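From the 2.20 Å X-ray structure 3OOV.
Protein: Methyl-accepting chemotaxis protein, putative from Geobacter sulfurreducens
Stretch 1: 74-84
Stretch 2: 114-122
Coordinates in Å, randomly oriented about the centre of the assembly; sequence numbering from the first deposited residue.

Stretch 1 74-84: GVITKCFTDRQ
Stretch 2 114-122: SFVICPIVV

Stretch 1 is helical through D82, and stretch 2 runs as an extended strand from F115 to V122. The two axes approach to 7.6 Å, and their N-to-C directions diverge by 34° (signed crossing angle -34°), so helix and strand run roughly the same way. Successive i to i+4 bonds hold the helix: K78 N to G74 O 3.2 Å, C79 N to V75 O 2.9 Å, F80 N to I76 O 3.1 Å, T81 N to T77 O 2.9 Å and D82 N to K78 O 2.9 Å. The phi/psi pairs from I76 to T81 stay near -60/-45, and D82 relaxes to -94/-7. R83 then leaves helical geometry with positive phi (51/41), and Q84 turns extended (-119/139), its N making a weak 3.4 Å bond back to C79 O. Here the CA atoms come nearest across the stretches, R83 CA lying 5.4 Å from P119 CA. Strand angles stay close to -115/130 at V116, I117, V121 and V122, while P119 adopts -77/149.

No hydrogen bond joins the stretches; they meet by apolar packing that buries 426 Å² in all. Strand alternation sets the pattern: F115, I117, P119 and V121 point toward the helical stretch, whereas C118 and I120 point away. From the helix, V75 and C79, one turn apart, point toward the strand. V75 (p) brings CG1 to 3.4 Å from F115 CE1, meeting the ring obliquely; F115 is p with chi2 79°. The same V75 CG1 lies 4.3 Å from I117 CG1. I117 (chi1 -36°, chi2 -67°, both m) loses the most surface to the other stretch. Its CD1 sits 3.9 Å from CG1 of I76 (m, t), which points sideways, and its CG2 lies 3.5 Å from C79 SG.

C79 is t, which carries its sulfur to the strand backbone at the peptide bond between C118 and P119: SG is 3.7 Å from C118 C, 3.4 Å from P119 N and 3.7 Å from P119 CD. P119 N carries no hydrogen to donate, and its lone pair is delocalised into the peptide bond and makes a poor acceptor, so the approach is packing. C79 SG also lies 3.2 Å from Q84 O. The proline ring, C-gamma endo, packs against the turn, with CG 3.6 Å from R83 C and CD 3.9 Å from Q84 O. R83 (m, t, m) lays its aliphatic portion along the strand, CD 4.0 Å from CG1 of V121 (t), while NH2 bonds elsewhere in the structure. Away from the strand, T81 OG1 donates to T77 O (2.9 Å).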

ATOM      1  N   GLY A  74       6.493 -14.923  -2.306  1.00 16.54           N
ATOM      2  CA  GLY A  74       5.997 -14.183  -1.128  1.00 15.41           C
ATOM      3  C   GLY A  74       5.356 -12.826  -1.477  1.00 15.80           C
ATOM      4  O   GLY A  74       4.295 -12.742  -2.130  1.00 15.34           O
ATOM      5  N   VAL A  75       5.968 -11.752  -1.003  1.00 15.45           N
ATOM      6  CA  VAL A  75       5.351 -10.462  -1.089  1.00 16.20           C
ATOM      7  C   VAL A  75       5.524  -9.846  -2.483  1.00 15.63           C
ATOM      8  O   VAL A  75       4.850  -8.915  -2.843  1.00 15.67           O
ATOM      9  CB  VAL A  75       5.920  -9.513   0.021  1.00 17.97           C
ATOM     10  CG1 VAL A  75       7.434  -9.286  -0.173  1.00 17.54           C
ATOM     11  CG2 VAL A  75       5.196  -8.198  -0.010  1.00 21.50           C
ATOM     12  N   ILE A  76       6.490 -10.326  -3.264  1.00 16.08           N
ATOM     13  CA  ILE A  76       6.572  -9.867  -4.633  1.00 15.88           C
ATOM     14  C   ILE A  76       5.342 -10.310  -5.425  1.00 15.23           C
ATOM     15  O   ILE A  76       4.723  -9.524  -6.138  1.00 14.65           O
ATOM     16  CB  ILE A  76       7.875 -10.342  -5.334  1.00 16.67           C
ATOM     17  CG1 ILE A  76       9.075  -9.579  -4.733  1.00 17.25           C
ATOM     18  CG2 ILE A  76       7.797 -10.086  -6.852  1.00 17.16           C
ATOM     19  CD1 ILE A  76      10.433 -10.176  -5.043  1.00 13.08           C
ATOM     20  N   THR A  77       5.004 -11.575  -5.302  1.00 15.45           N
ATOM     21  CA  THR A  77       3.761 -12.058  -5.906  1.00 16.60           C
ATOM     22  C   THR A  77       2.527 -11.295  -5.396  1.00 15.86           C
ATOM     23  O   THR A  77       1.595 -10.998  -6.184  1.00 16.33           O
ATOM     24  CB  THR A  77       3.603 -13.555  -5.567  1.00 15.98           C
ATOM     25  OG1 THR A  77       4.693 -14.222  -6.175  1.00 14.42           O
ATOM     26  CG2 THR A  77       2.251 -14.151  -6.126  1.00 16.96           C
ATOM     27  N   LYS A  78       2.484 -11.001  -4.093  1.00 15.51           N
ATOM     28  CA  LYS A  78       1.306 -10.248  -3.570  1.00 16.06           C
ATOM     29  C   LYS A  78       1.231  -8.891  -4.121  1.00 16.12           C
ATOM     30  O   LYS A  78       0.110  -8.417  -4.419  1.00 16.96           O
ATOM     31  CB  LYS A  78       1.261 -10.198  -2.054  1.00 16.05           C
ATOM     32  CG  LYS A  78       0.839 -11.512  -1.451  1.00 17.60           C
ATOM     33  CD  LYS A  78       1.576 -11.817  -0.157  1.00 26.16           C
ATOM     34  CE  LYS A  78       1.048 -10.941   0.944  1.00 28.44           C
ATOM     35  NZ  LYS A  78      -0.468 -11.214   1.088  1.00 36.01           N
ATOM     36  N   CYS A  79       2.393  -8.203  -4.219  1.00 15.07           N
ATOM     37  CA  CYS A  79       2.413  -6.895  -4.882  1.00 15.27           C
ATOM     38  C   CYS A  79       1.792  -6.969  -6.305  1.00 15.51           C
ATOM     39  O   CYS A  79       0.965  -6.098  -6.729  1.00 13.90           O
ATOM     40  CB  CYS A  79       3.867  -6.376  -5.033  1.00 15.59           C
ATOM     41  SG  CYS A  79       3.967  -4.811  -5.904  1.00 17.45           S
ATOM     42  N   PHE A  80       2.272  -7.953  -7.066  1.00 14.90           N
ATOM     43  CA  PHE A  80       1.874  -8.101  -8.468  1.00 15.57           C
ATOM     44  C   PHE A  80       0.332  -8.375  -8.550  1.00 16.95           C
ATOM     45  O   PHE A  80      -0.383  -7.700  -9.305  1.00 15.11           O
ATOM     46  CB  PHE A  80       2.619  -9.269  -9.112  1.00 15.66           C
ATOM     47  CG  PHE A  80       2.303  -9.445 -10.567  1.00 15.41           C
ATOM     48  CD1 PHE A  80       3.032  -8.720 -11.539  1.00 14.07           C
ATOM     49  CD2 PHE A  80       1.300 -10.327 -10.974  1.00 13.41           C
ATOM     50  CE1 PHE A  80       2.738  -8.864 -12.887  1.00 16.19           C
ATOM     51  CE2 PHE A  80       1.001 -10.497 -12.327  1.00 18.05           C
ATOM     52  CZ  PHE A  80       1.739  -9.782 -13.286  1.00 17.54           C
ATOM     53  N   THR A  81      -0.143  -9.332  -7.752  1.00 17.01           N
ATOM     54  CA  THR A  81      -1.569  -9.724  -7.733  1.00 19.50           C
ATOM     55  C   THR A  81      -2.517  -8.579  -7.275  1.00 19.27           C
ATOM     56  O   THR A  81      -3.552  -8.327  -7.880  1.00 19.78           O
ATOM     57  CB  THR A  81      -1.732 -11.030  -6.903  1.00 19.42           C
ATOM     58  OG1 THR A  81      -0.804 -12.012  -7.423  1.00 26.02           O
ATOM     59  CG2 THR A  81      -3.025 -11.681  -7.158  1.00 25.47           C
ATOM     60  N   ASP A  82      -2.141  -7.855  -6.227  1.00 18.51           N
ATOM     61  CA  ASP A  82      -3.012  -6.859  -5.600  1.00 17.75           C
ATOM     62  C   ASP A  82      -2.772  -5.458  -6.143  1.00 16.16           C
ATOM     63  O   ASP A  82      -3.440  -4.498  -5.734  1.00 14.84           O
ATOM     64  CB  ASP A  82      -2.728  -6.786  -4.090  1.00 18.36           C
ATOM     65  CG  ASP A  82      -2.982  -8.091  -3.340  1.00 20.97           C
ATOM     66  OD1 ASP A  82      -3.513  -9.058  -3.914  1.00 27.07           O
ATOM     67  OD2 ASP A  82      -2.599  -8.154  -2.125  1.00 25.81           O
ATOM     68  N   ARG A  83      -1.743  -5.296  -6.982  1.00 17.87           N
ATOM     69  CA  ARG A  83      -1.325  -3.951  -7.500  1.00 18.88           C
ATOM     70  C   ARG A  83      -1.165  -2.967  -6.342  1.00 18.58           C
ATOM     71  O   ARG A  83      -1.562  -1.817  -6.408  1.00 20.45           O
ATOM     72  CB  ARG A  83      -2.322  -3.421  -8.555  1.00 19.64           C
ATOM     73  CG  ARG A  83      -2.449  -4.312  -9.779  1.00 22.64           C
ATOM     74  CD  ARG A  83      -3.429  -3.682 -10.836  1.00 24.54           C
ATOM     75  NE  ARG A  83      -4.836  -4.016 -10.565  1.00 26.06           N
ATOM     76  CZ  ARG A  83      -5.801  -3.128 -10.345  1.00 28.29           C
ATOM     77  NH1 ARG A  83      -5.557  -1.808 -10.359  1.00 27.28           N
ATOM     78  NH2 ARG A  83      -7.029  -3.584 -10.111  1.00 29.33           N
ATOM     79  N   GLN A  84      -0.588  -3.430  -5.258  1.00 19.31           N
ATOM     80  CA  GLN A  84      -0.428  -2.591  -4.097  1.00 20.75           C
ATOM     81  C   GLN A  84       1.087  -2.444  -3.780  1.00 18.86           C
ATOM     82  O   GLN A  84       1.839  -3.408  -3.906  1.00 19.17           O
ATOM     83  CB  GLN A  84      -1.214  -3.169  -2.909  1.00 22.20           C
ATOM     84  CG  GLN A  84      -1.981  -2.113  -2.037  1.00 24.81           C
ATOM     85  CD  GLN A  84      -3.037  -1.289  -2.798  1.00 26.10           C
ATOM     86  OE1 GLN A  84      -3.171  -0.073  -2.570  1.00 20.46           O
ATOM     87  NE2 GLN A  84      -3.793  -1.945  -3.725  1.00 31.58           N
ATOM     88  N   SER A 114      14.494  -5.821   4.381  1.00 16.91           N
ATOM     89  CA  SER A 114      13.740  -4.586   4.441  1.00 18.08           C
ATOM     90  C   SER A 114      13.634  -4.016   3.003  1.00 18.18           C
ATOM     91  O   SER A 114      14.630  -3.940   2.290  1.00 19.78           O
ATOM     92  CB  SER A 114      14.457  -3.586   5.311  1.00 16.89           C
ATOM     93  OG  SER A 114      15.374  -2.966   4.436  1.00 26.50           O
ATOM     94  N   PHE A 115      12.435  -3.650   2.551  1.00 16.20           N
ATOM     95  CA  PHE A 115      12.298  -3.230   1.176  1.00 15.82           C
ATOM     96  C   PHE A 115      10.935  -2.654   0.893  1.00 14.32           C
ATOM     97  O   PHE A 115       9.997  -2.854   1.670  1.00 14.33           O
ATOM     98  CB  PHE A 115      12.505  -4.448   0.245  1.00 16.67           C
ATOM     99  CG  PHE A 115      11.656  -5.638   0.641  1.00 17.47           C
ATOM    100  CD1 PHE A 115      10.301  -5.679   0.302  1.00 17.47           C
ATOM    101  CD2 PHE A 115      12.176  -6.639   1.452  1.00 16.25           C
ATOM    102  CE1 PHE A 115       9.521  -6.774   0.713  1.00 14.55           C
ATOM    103  CE2 PHE A 115      11.408  -7.717   1.906  1.00 17.84           C
ATOM    104  CZ  PHE A 115      10.052  -7.773   1.530  1.00 17.11           C
ATOM    105  N   VAL A 116      10.831  -2.034  -0.263  1.00 12.56           N
ATOM    106  CA  VAL A 116       9.544  -1.676  -0.911  1.00 11.97           C
ATOM    107  C   VAL A 116       9.394  -2.389  -2.245  1.00 12.88           C
ATOM    108  O   VAL A 116      10.364  -2.422  -3.109  1.00 12.70           O
ATOM    109  CB  VAL A 116       9.584  -0.169  -1.246  1.00 13.34           C
ATOM    110  CG1 VAL A 116       8.444   0.251  -2.210  1.00 14.38           C
ATOM    111  CG2 VAL A 116       9.536   0.699   0.122  1.00 10.72           C
ATOM    112  N   ILE A 117       8.216  -2.967  -2.447  1.00 13.33           N
ATOM    113  CA  ILE A 117       7.824  -3.524  -3.785  1.00 13.08           C
ATOM    114  C   ILE A 117       6.669  -2.678  -4.298  1.00 13.96           C
ATOM    115  O   ILE A 117       5.676  -2.435  -3.586  1.00 12.46           O
ATOM    116  CB  ILE A 117       7.318  -4.968  -3.730  1.00 11.91           C
ATOM    117  CG1 ILE A 117       8.045  -5.842  -2.677  1.00 12.83           C
ATOM    118  CG2 ILE A 117       7.269  -5.549  -5.180  1.00 10.25           C
ATOM    119  CD1 ILE A 117       9.629  -6.124  -3.003  1.00 10.56           C
ATOM    120  N   CYS A 118       6.799  -2.264  -5.544  1.00 14.04           N
ATOM    121  CA  CYS A 118       5.886  -1.319  -6.146  1.00 14.75           C
ATOM    122  C   CYS A 118       5.472  -1.895  -7.527  1.00 14.55           C
ATOM    123  O   CYS A 118       6.326  -2.304  -8.283  1.00 16.19           O
ATOM    124  CB  CYS A 118       6.557   0.033  -6.268  1.00 12.53           C
ATOM    125  SG  CYS A 118       5.556   1.171  -7.236  1.00 19.26           S
ATOM    126  N   PRO A 119       4.172  -2.007  -7.801  1.00 15.18           N
ATOM    127  CA  PRO A 119       3.731  -2.679  -9.042  1.00 14.92           C
ATOM    128  C   PRO A 119       3.935  -1.718 -10.205  1.00 16.21           C
ATOM    129  O   PRO A 119       3.892  -0.509  -9.998  1.00 16.06           O
ATOM    130  CB  PRO A 119       2.227  -2.902  -8.811  1.00 15.09           C
ATOM    131  CG  PRO A 119       1.800  -1.639  -7.898  1.00 14.41           C
ATOM    132  CD  PRO A 119       3.046  -1.438  -7.014  1.00 15.73           C
ATOM    133  N   ILE A 120       4.212  -2.239 -11.395  1.00 15.18           N
ATOM    134  CA  ILE A 120       4.194  -1.411 -12.602  1.00 15.97           C
ATOM    135  C   ILE A 120       2.831  -1.702 -13.233  1.00 17.18           C
ATOM    136  O   ILE A 120       2.511  -2.842 -13.518  1.00 14.87           O
ATOM    137  CB  ILE A 120       5.331  -1.823 -13.560  1.00 15.29           C
ATOM    138  CG1 ILE A 120       6.712  -1.600 -12.850  1.00 13.96           C
ATOM    139  CG2 ILE A 120       5.178  -1.027 -14.930  1.00 15.80           C
ATOM    140  CD1 ILE A 120       7.862  -2.425 -13.450  1.00  6.43           C
ATOM    141  N   VAL A 121       1.998  -0.690 -13.406  1.00 19.22           N
ATOM    142  CA  VAL A 121       0.602  -0.971 -13.712  1.00 21.21           C
ATOM    143  C   VAL A 121       0.300  -0.315 -15.018  1.00 24.24           C
ATOM    144  O   VAL A 121       0.570   0.888 -15.223  1.00 24.19           O
ATOM    145  CB  VAL A 121      -0.392  -0.464 -12.592  1.00 21.97           C
ATOM    146  CG1 VAL A 121      -1.871  -0.679 -13.020  1.00 23.15           C
ATOM    147  CG2 VAL A 121      -0.130  -1.179 -11.233  1.00 21.51           C
ATOM    148  N   VAL A 122      -0.233  -1.119 -15.936  1.00 27.41           N
ATOM    149  CA  VAL A 122      -0.720  -0.602 -17.225  1.00 29.79           C
ATOM    150  C   VAL A 122      -2.224  -0.911 -17.340  1.00 30.38           C
ATOM    151  O   VAL A 122      -2.647  -2.048 -17.164  1.00 30.80           O
ATOM    152  CB  VAL A 122       0.155  -1.142 -18.391  1.00 30.15           C
ATOM    153  CG1 VAL A 122      -0.638  -1.190 -19.720  1.00 32.51           C
ATOM    154  CG2 VAL A 122       1.417  -0.298 -18.513  1.00 30.53           C
TER